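Local coordinates for exopolygalacturonase (Yersinia enterocolitica, PDB 2UVF), which hydrolyses pectic polygalacturonan from the chain end as a family 28 glycoside hydrolase, probably releasing digalacturonic acid in the bacterial periplasm, at residues D86-A91 with N114-G119; V580-L585 with T589-S594. One frame throughout, in Å; residues are numbered along the deposited sequence.

Interaction 1: D86-A91 with N114-G119; sequences DNFSPA and NFTVIG
Phe88, the last residue of helix 81-88, faces Thr116 on strand 114-117, with their CA atoms 7.0 Å apart; the chain leaves helical geometry at Ser89, while the strand ends at Val117 and Ile118 follows it in the loop. Phe88, Thr116 and Ile118 all start their side chains toward the opposite segment, whereas Phe115 and Val117, which alternate with Thr116 and Ile118 along the chain, turn away. Phe88 CG lies anti to the carbonyl carbon (chi1 -55°), which sends the ring out from the helix end and across the strand. CD2 approaches Thr116 CB at 3.7 Å. The Thr116 methyl CG2 sits over one face of the ring and Asn87 CG over the other, 3.7 Å above the plane. Further along the rim, Phe88 CE2 comes within 3.5 Å of Thr116 O, and CZ meets Ile118 CG2 at 3.7 Å, the isoleucine arriving obliquely.

Both segments belong to the fibronectin type III domain. There, strand 114-117 is an outermost strand of a three-stranded antiparallel sheet, paired with strand 53-58, and the N-H of Thr116 bonds to Asn84 OD1 from the same helix as Phe88. The side chain of Ser89 caps the N-H of Lys92 where helix 92-100 begins. The contact itself is apolar: the Phe88 ring packs against Thr116 and Ile118, with no hydrogen bond across the segments.

Interaction 2: V580-L585 with T589-S594; sequences VTFTEL and TPWHFS. With SO4 (sulfate ion), chain F.
Strand 576-583 and the turn after it belong to the C-terminal end of the right-handed parallel beta-helix, and here Phe582 and Pro590 meet as the chain doubles back. Pro590 CB sits 3.4 Å from the centroid of the Phe582 ring and 15° off its normal, a CH-pi contact over the face. The edge of the same ring turns to Trp591: a T-shaped pair with centroids 5.4 Å apart and planes at 86°, in which Phe582 CE1 reaches Trp591 CZ2 at 3.7 Å. Val580 CB meets the indole at its edge, 3.8 Å from Trp591 CZ2.

In the parallel beta-helix of family 28 enzymes successive coils stack strand on strand; strand 576-583 pairs with strand 551-562, and strand 593-594 with strand 568-573. In the loop between strands 576-583 and 593-594, Leu585 lays CD2 against the Thr589-Pro590 peptide, 3.4 Å from Pro590 N. Beside Thr589 a sulfate, probably from the crystallisation liquor, takes the N-H of Thr589 on O1 at 3.2 Å and a nearly straight 166°, along with a weak bond from Thr589 OG1. Asp588 N also bonds to the ion, and the His592 ring presents its edge to O1.

How the interactions relate
Both contacts are surface ones made without a hydrogen bond between their segments. They hold different elements, helix 81-88 and strand 114-117 in one, strand 576-583 and the residues leading into strand 593-594 in the other, and their nearest atoms are about 25 Å apart. Interaction 1 lies in the N-terminal fibronectin type III domain and joins a helix end to a sheet-edge strand; interaction 2 lies in the C-terminal part of the beta-helix and joins the end of a strand to the loop that follows it. The chemistry differs accordingly. In 86-91 with 114-119 a lone aromatic ring meets aliphatic groups, whereas 580-585 with 589-594 combines two aromatic rings, a proline and branched aliphatic chains, burying more surface.

Interaction 1: D86-A91 with N114-G119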
ATOM      1  N   ASP A  86       1.616   2.180 -20.585  1.00 35.34           N
ATOM      2  CA  ASP A  86       0.289   2.463 -21.179  1.00 35.58           C
ATOM      3  C   ASP A  86      -0.500   1.168 -21.426  1.00 35.20           C
ATOM      4  O   ASP A  86      -1.714   1.124 -21.258  1.00 35.40           O
ATOM      5  CB  ASP A  86       0.384   3.265 -22.503  1.00 35.78           C
ATOM      6  CG  ASP A  86       0.886   4.698 -22.315  1.00 36.59           C
ATOM      7  OD1 ASP A  86       0.727   5.272 -21.221  1.00 35.80           O
ATOM      8  OD2 ASP A  86       1.436   5.261 -23.291  1.00 36.81           O
ATOM      9  N   ASN A  87       0.214   0.120 -21.823  1.00 34.75           N
ATOM     10  CA  ASN A  87      -0.358  -1.207 -22.094  1.00 34.80           C
ATOM     11  C   ASN A  87      -0.685  -2.015 -20.808  1.00 33.79           C
ATOM     12  O   ASN A  87      -1.796  -2.556 -20.670  1.00 33.32           O
ATOM     13  CB  ASN A  87       0.627  -1.962 -23.020  1.00 35.33           C
ATOM     14  CG  ASN A  87       0.109  -3.316 -23.511  1.00 38.53           C
ATOM     15  OD1 ASN A  87      -0.991  -3.765 -23.168  1.00 41.58           O
ATOM     16  ND2 ASN A  87       0.930  -3.986 -24.336  1.00 41.98           N
ATOM     17  N   PHE A  88       0.267  -2.067 -19.872  1.00 32.64           N
ATOM     18  CA  PHE A  88       0.172  -2.953 -18.700  1.00 32.18           C
ATOM     19  C   PHE A  88      -0.179  -2.344 -17.321  1.00 31.16           C
ATOM     20  O   PHE A  88      -0.656  -3.062 -16.465  1.00 31.17           O
ATOM     21  CB  PHE A  88       1.440  -3.818 -18.590  1.00 32.91           C
ATOM     22  CG  PHE A  88       1.752  -4.608 -19.854  1.00 34.33           C
ATOM     23  CD1 PHE A  88       0.949  -5.690 -20.239  1.00 34.95           C
ATOM     24  CD2 PHE A  88       2.832  -4.255 -20.656  1.00 34.15           C
ATOM     25  CE1 PHE A  88       1.229  -6.417 -21.407  1.00 36.20           C
ATOM     26  CE2 PHE A  88       3.125  -4.970 -21.816  1.00 35.78           C
ATOM     27  CZ  PHE A  88       2.331  -6.052 -22.195  1.00 34.64           C
ATOM     28  N   SER A  89       0.045  -1.050 -17.097  1.00 30.08           N
ATOM     29  CA  SER A  89      -0.238  -0.441 -15.789  1.00 28.62           C
ATOM     30  C   SER A  89      -1.655   0.135 -15.744  1.00 28.68           C
ATOM     31  O   SER A  89      -2.011   0.911 -16.640  1.00 28.06           O
ATOM     32  CB  SER A  89       0.783   0.656 -15.499  1.00 28.77           C
ATOM     33  OG  SER A  89       0.324   1.565 -14.505  1.00 27.54           O
ATOM     34  N   PRO A  90      -2.468  -0.254 -14.722  1.00 27.74           N
ATOM     35  CA  PRO A  90      -3.750   0.397 -14.476  1.00 27.86           C
ATOM     36  C   PRO A  90      -3.631   1.834 -13.939  1.00 27.52           C
ATOM     37  O   PRO A  90      -4.572   2.619 -14.104  1.00 28.16           O
ATOM     38  CB  PRO A  90      -4.412  -0.501 -13.407  1.00 27.77           C
ATOM     39  CG  PRO A  90      -3.275  -1.090 -12.674  1.00 28.27           C
ATOM     40  CD  PRO A  90      -2.245  -1.357 -13.767  1.00 28.01           C
ATOM     41  N   ALA A  91      -2.510   2.149 -13.286  1.00 26.74           N
ATOM     42  CA  ALA A  91      -2.242   3.490 -12.773  1.00 26.43           C
ATOM     43  C   ALA A  91      -1.939   4.518 -13.864  1.00 26.34           C
ATOM     44  O   ALA A  91      -2.312   5.683 -13.731  1.00 27.39           O
ATOM     45  CB  ALA A  91      -1.095   3.454 -11.793  1.00 26.01           C
ATOM     46  N   ASN A 114       9.393   0.708 -14.436  1.00 33.59           N
ATOM     47  CA  ASN A 114       8.973  -0.669 -14.684  1.00 34.29           C
ATOM     48  C   ASN A 114       8.672  -0.899 -16.156  1.00 35.18           C
ATOM     49  O   ASN A 114       8.254   0.022 -16.857  1.00 36.30           O
ATOM     50  CB  ASN A 114       7.765  -1.063 -13.808  1.00 33.20           C
ATOM     51  CG  ASN A 114       6.462  -0.427 -14.273  1.00 33.01           C
ATOM     52  OD1 ASN A 114       6.143   0.702 -13.879  1.00 32.22           O
ATOM     53  ND2 ASN A 114       5.691  -1.157 -15.100  1.00 26.02           N
ATOM     54  N   PHE A 115       8.889  -2.130 -16.611  1.00 36.34           N
ATOM     55  CA  PHE A 115       8.615  -2.542 -17.989  1.00 37.30           C
ATOM     56  C   PHE A 115       8.267  -4.034 -17.973  1.00 37.81           C
ATOM     57  O   PHE A 115       9.059  -4.848 -17.514  1.00 37.35           O
ATOM     58  CB  PHE A 115       9.851  -2.261 -18.871  1.00 37.39           C
ATOM     59  CG  PHE A 115       9.694  -2.643 -20.333  1.00 36.84           C
ATOM     60  CD1 PHE A 115       9.381  -1.684 -21.286  1.00 36.27           C
ATOM     61  CD2 PHE A 115       9.919  -3.948 -20.762  1.00 36.82           C
ATOM     62  CE1 PHE A 115       9.249  -2.024 -22.637  1.00 36.70           C
ATOM     63  CE2 PHE A 115       9.793  -4.292 -22.111  1.00 35.41           C
ATOM     64  CZ  PHE A 115       9.451  -3.329 -23.043  1.00 35.61           C
ATOM     65  N   THR A 116       7.078  -4.379 -18.465  1.00 39.14           N
ATOM     66  CA  THR A 116       6.618  -5.780 -18.520  1.00 40.33           C
ATOM     67  C   THR A 116       6.901  -6.486 -19.869  1.00 41.45           C
ATOM     68  O   THR A 116       6.304  -6.149 -20.900  1.00 41.95           O
ATOM     69  CB  THR A 116       5.111  -5.889 -18.182  1.00 39.73           C
ATOM     70  OG1 THR A 116       4.858  -5.207 -16.961  1.00 39.64           O
ATOM     71  CG2 THR A 116       4.683  -7.327 -18.029  1.00 39.75           C
ATOM     72  N   VAL A 117       7.793  -7.478 -19.847  1.00 42.60           N
ATOM     73  CA  VAL A 117       8.133  -8.231 -21.061  1.00 43.35           C
ATOM     74  C   VAL A 117       7.254  -9.472 -21.244  1.00 44.62           C
ATOM     75  O   VAL A 117       7.413 -10.448 -20.502  1.00 45.34           O
ATOM     76  CB  VAL A 117       9.609  -8.688 -21.063  1.00 43.48           C
ATOM     77  CG1 VAL A 117       9.990  -9.222 -22.441  1.00 42.45           C
ATOM     78  CG2 VAL A 117      10.560  -7.557 -20.638  1.00 42.47           C
ATOM     79  N   ILE A 118       6.361  -9.451 -22.241  1.00 45.47           N
ATOM     80  CA  ILE A 118       5.481 -10.599 -22.529  1.00 46.18           C
ATOM     81  C   ILE A 118       5.853 -11.378 -23.813  1.00 47.30           C
ATOM     82  O   ILE A 118       6.839 -11.055 -24.490  1.00 47.69           O
ATOM     83  CB  ILE A 118       3.957 -10.209 -22.538  1.00 46.09           C
ATOM     84  CG1 ILE A 118       3.573  -9.459 -23.818  1.00 45.79           C
ATOM     85  CG2 ILE A 118       3.584  -9.419 -21.266  1.00 45.50           C
ATOM     86  CD1 ILE A 118       2.122  -9.627 -24.232  1.00 45.35           C
ATOM     87  N   GLY A 119       5.062 -12.408 -24.127  1.00 48.15           N
ATOM     88  CA  GLY A 119       5.217 -13.177 -25.365  1.00 49.43           C
ATOM     89  C   GLY A 119       6.491 -14.004 -25.415  1.00 50.04           C
ATOM     90  O   GLY A 119       7.080 -14.179 -26.481  1.00 49.98           O
TER

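Interaction 2: V580-L585 with T589-S594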
ATOM      1  N   VAL A 580      11.591  25.722  -0.532  1.00 38.70           N
ATOM      2  CA  VAL A 580      10.171  25.439  -0.406  1.00 37.52           C
ATOM      3  C   VAL A 580       9.446  26.721  -0.833  1.00 37.32           C
ATOM      4  O   VAL A 580       9.517  27.738  -0.141  1.00 36.68           O
ATOM      5  CB  VAL A 580       9.782  25.044   1.046  1.00 37.64           C
ATOM      6  CG1 VAL A 580       8.299  24.624   1.120  1.00 36.61           C
ATOM      7  CG2 VAL A 580      10.683  23.950   1.582  1.00 36.01           C
ATOM      8  N   THR A 581       8.761  26.671  -1.977  1.00 36.70           N
ATOM      9  CA  THR A 581       8.088  27.850  -2.523  1.00 36.55           C
ATOM     10  C   THR A 581       6.568  27.771  -2.395  1.00 36.35           C
ATOM     11  O   THR A 581       5.921  26.918  -3.025  1.00 37.35           O
ATOM     12  CB  THR A 581       8.502  28.114  -4.027  1.00 36.38           C
ATOM     13  OG1 THR A 581       9.927  28.133  -4.137  1.00 35.11           O
ATOM     14  CG2 THR A 581       7.947  29.455  -4.545  1.00 37.65           C
ATOM     15  N   PHE A 582       6.006  28.679  -1.603  1.00 35.36           N
ATOM     16  CA  PHE A 582       4.556  28.817  -1.452  1.00 34.89           C
ATOM     17  C   PHE A 582       4.061  29.930  -2.365  1.00 34.83           C
ATOM     18  O   PHE A 582       4.502  31.076  -2.246  1.00 34.74           O
ATOM     19  CB  PHE A 582       4.159  29.171  -0.007  1.00 34.69           C
ATOM     20  CG  PHE A 582       4.628  28.180   1.042  1.00 34.95           C
ATOM     21  CD1 PHE A 582       5.947  28.193   1.502  1.00 33.31           C
ATOM     22  CD2 PHE A 582       3.724  27.278   1.618  1.00 33.60           C
ATOM     23  CE1 PHE A 582       6.374  27.271   2.485  1.00 34.18           C
ATOM     24  CE2 PHE A 582       4.121  26.376   2.607  1.00 32.59           C
ATOM     25  CZ  PHE A 582       5.444  26.364   3.041  1.00 35.03           C
ATOM     26  N   THR A 583       3.182  29.584  -3.297  1.00 34.82           N
ATOM     27  CA  THR A 583       2.435  30.563  -4.100  1.00 34.69           C
ATOM     28  C   THR A 583       0.970  30.399  -3.734  1.00 34.61           C
ATOM     29  O   THR A 583       0.593  29.346  -3.264  1.00 35.34           O
ATOM     30  CB  THR A 583       2.659  30.341  -5.619  1.00 34.95           C
ATOM     31  OG1 THR A 583       2.542  28.941  -5.926  1.00 33.82           O
ATOM     32  CG2 THR A 583       4.072  30.830  -6.028  1.00 34.24           C
ATOM     33  N   GLU A 584       0.152  31.434  -3.926  1.00 34.80           N
ATOM     34  CA  GLU A 584      -1.271  31.425  -3.512  1.00 34.93           C
ATOM     35  C   GLU A 584      -1.550  30.829  -2.118  1.00 35.60           C
ATOM     36  O   GLU A 584      -2.552  30.143  -1.911  1.00 35.45           O
ATOM     37  CB  GLU A 584      -2.178  30.744  -4.554  1.00 34.14           C
ATOM     38  CG  GLU A 584      -2.011  31.241  -5.971  1.00 33.38           C
ATOM     39  CD  GLU A 584      -2.613  32.603  -6.196  1.00 30.05           C
ATOM     40  OE1 GLU A 584      -3.351  33.095  -5.326  1.00 30.03           O
ATOM     41  OE2 GLU A 584      -2.376  33.172  -7.267  1.00 28.86           O
ATOM     42  N   LEU A 585      -0.671  31.115  -1.165  1.00 36.26           N
ATOM     43  CA  LEU A 585      -0.831  30.662   0.213  1.00 36.43           C
ATOM     44  C   LEU A 585      -2.184  31.098   0.776  1.00 37.46           C
ATOM     45  O   LEU A 585      -2.614  32.220   0.534  1.00 37.39           O
ATOM     46  CB  LEU A 585       0.315  31.219   1.065  1.00 36.70           C
ATOM     47  CG  LEU A 585       0.328  31.003   2.569  1.00 35.40           C
ATOM     48  CD1 LEU A 585       0.755  29.592   2.925  1.00 31.03           C
ATOM     49  CD2 LEU A 585       1.256  32.010   3.166  1.00 36.40           C
ATOM     50  N   THR A 589       1.601  34.336   6.102  1.00 42.65           N
ATOM     51  CA  THR A 589       3.000  33.862   6.099  1.00 42.34           C
ATOM     52  C   THR A 589       3.072  32.339   6.135  1.00 41.79           C
ATOM     53  O   THR A 589       2.360  31.701   6.918  1.00 41.36           O
ATOM     54  CB  THR A 589       3.864  34.407   7.295  1.00 42.69           C
ATOM     55  OG1 THR A 589       3.257  34.066   8.550  1.00 42.12           O
ATOM     56  CG2 THR A 589       4.050  35.887   7.204  1.00 42.23           C
ATOM     57  N   PRO A 590       3.949  31.751   5.299  1.00 41.66           N
ATOM     58  CA  PRO A 590       3.996  30.294   5.248  1.00 41.74           C
ATOM     59  C   PRO A 590       4.562  29.636   6.511  1.00 41.70           C
ATOM     60  O   PRO A 590       4.024  28.628   6.967  1.00 41.16           O
ATOM     61  CB  PRO A 590       4.877  30.022   4.033  1.00 41.88           C
ATOM     62  CG  PRO A 590       5.734  31.213   3.890  1.00 41.21           C
ATOM     63  CD  PRO A 590       4.909  32.368   4.364  1.00 41.51           C
ATOM     64  N   TRP A 591       5.602  30.233   7.088  1.00 42.34           N
ATOM     65  CA  TRP A 591       6.395  29.604   8.153  1.00 42.80           C
ATOM     66  C   TRP A 591       5.998  29.946   9.597  1.00 43.89           C
ATOM     67  O   TRP A 591       6.002  31.115   9.993  1.00 43.91           O
ATOM     68  CB  TRP A 591       7.864  29.915   7.925  1.00 42.20           C
ATOM     69  CG  TRP A 591       8.395  29.284   6.668  1.00 42.16           C
ATOM     70  CD1 TRP A 591       8.831  29.930   5.542  1.00 40.87           C
ATOM     71  CD2 TRP A 591       8.527  27.883   6.404  1.00 40.52           C
ATOM     72  NE1 TRP A 591       9.239  29.017   4.603  1.00 40.44           N
ATOM     73  CE2 TRP A 591       9.061  27.753   5.105  1.00 40.81           C
ATOM     74  CE3 TRP A 591       8.256  26.722   7.144  1.00 41.07           C
ATOM     75  CZ2 TRP A 591       9.328  26.508   4.529  1.00 40.62           C
ATOM     76  CZ3 TRP A 591       8.519  25.485   6.563  1.00 40.77           C
ATOM     77  CH2 TRP A 591       9.048  25.391   5.272  1.00 40.80           C
ATOM     78  N   HIS A 592       5.673  28.909  10.370  1.00 44.99           N
ATOM     79  CA  HIS A 592       5.268  29.039  11.778  1.00 46.16           C
ATOM     80  C   HIS A 592       6.008  28.038  12.663  1.00 46.82           C
ATOM     81  O   HIS A 592       5.725  26.837  12.628  1.00 46.67           O
ATOM     82  CB  HIS A 592       3.753  28.857  11.935  1.00 46.16           C
ATOM     83  CG  HIS A 592       2.950  29.955  11.322  1.00 47.46           C
ATOM     84  ND1 HIS A 592       2.637  29.988   9.978  1.00 48.29           N
ATOM     85  CD2 HIS A 592       2.388  31.062  11.867  1.00 48.51           C
ATOM     86  CE1 HIS A 592       1.920  31.070   9.724  1.00 48.18           C
ATOM     87  NE2 HIS A 592       1.756  31.738  10.853  1.00 47.45           N
ATOM     88  N   PHE A 593       6.947  28.548  13.462  1.00 48.23           N
ATOM     89  CA  PHE A 593       7.836  27.711  14.280  1.00 49.48           C
ATOM     90  C   PHE A 593       7.801  27.998  15.782  1.00 50.61           C
ATOM     91  O   PHE A 593       8.127  29.112  16.210  1.00 50.95           O
ATOM     92  CB  PHE A 593       9.283  27.885  13.824  1.00 49.14           C
ATOM     93  CG  PHE A 593       9.584  27.278  12.502  1.00 48.60           C
ATOM     94  CD1 PHE A 593       9.821  28.088  11.398  1.00 48.32           C
ATOM     95  CD2 PHE A 593       9.657  25.897  12.359  1.00 47.67           C
ATOM     96  CE1 PHE A 593      10.122  27.530  10.164  1.00 48.61           C
ATOM     97  CE2 PHE A 593       9.952  25.332  11.134  1.00 47.97           C
ATOM     98  CZ  PHE A 593      10.186  26.152  10.028  1.00 48.78           C
ATOM     99  N   SER A 594       7.447  26.991  16.579  1.00 51.85           N
ATOM    100  CA  SER A 594       7.676  27.059  18.025  1.00 52.82           C
ATOM    101  C   SER A 594       8.383  25.810  18.531  1.00 53.47           C
ATOM    102  O   SER A 594       8.162  24.714  18.008  1.00 53.26           O
ATOM    103  CB  SER A 594       6.381  27.330  18.816  1.00 53.17           C
ATOM    104  OG  SER A 594       5.496  26.215  18.844  1.00 54.07           O
TER
HETATM  105  S   SO4 F1609      -1.377  32.964   9.187  1.00 54.32           S
HETATM  106  O1  SO4 F1609      -0.085  33.117   8.524  1.00 53.27           O
HETATM  107  O2  SO4 F1609      -2.477  33.105   8.236  1.00 53.82           O
HETATM  108  O3  SO4 F1609      -1.475  31.639   9.799  1.00 55.60           O
HETATM  109  O4  SO4 F1609      -1.491  33.985  10.235  1.00 55.91           O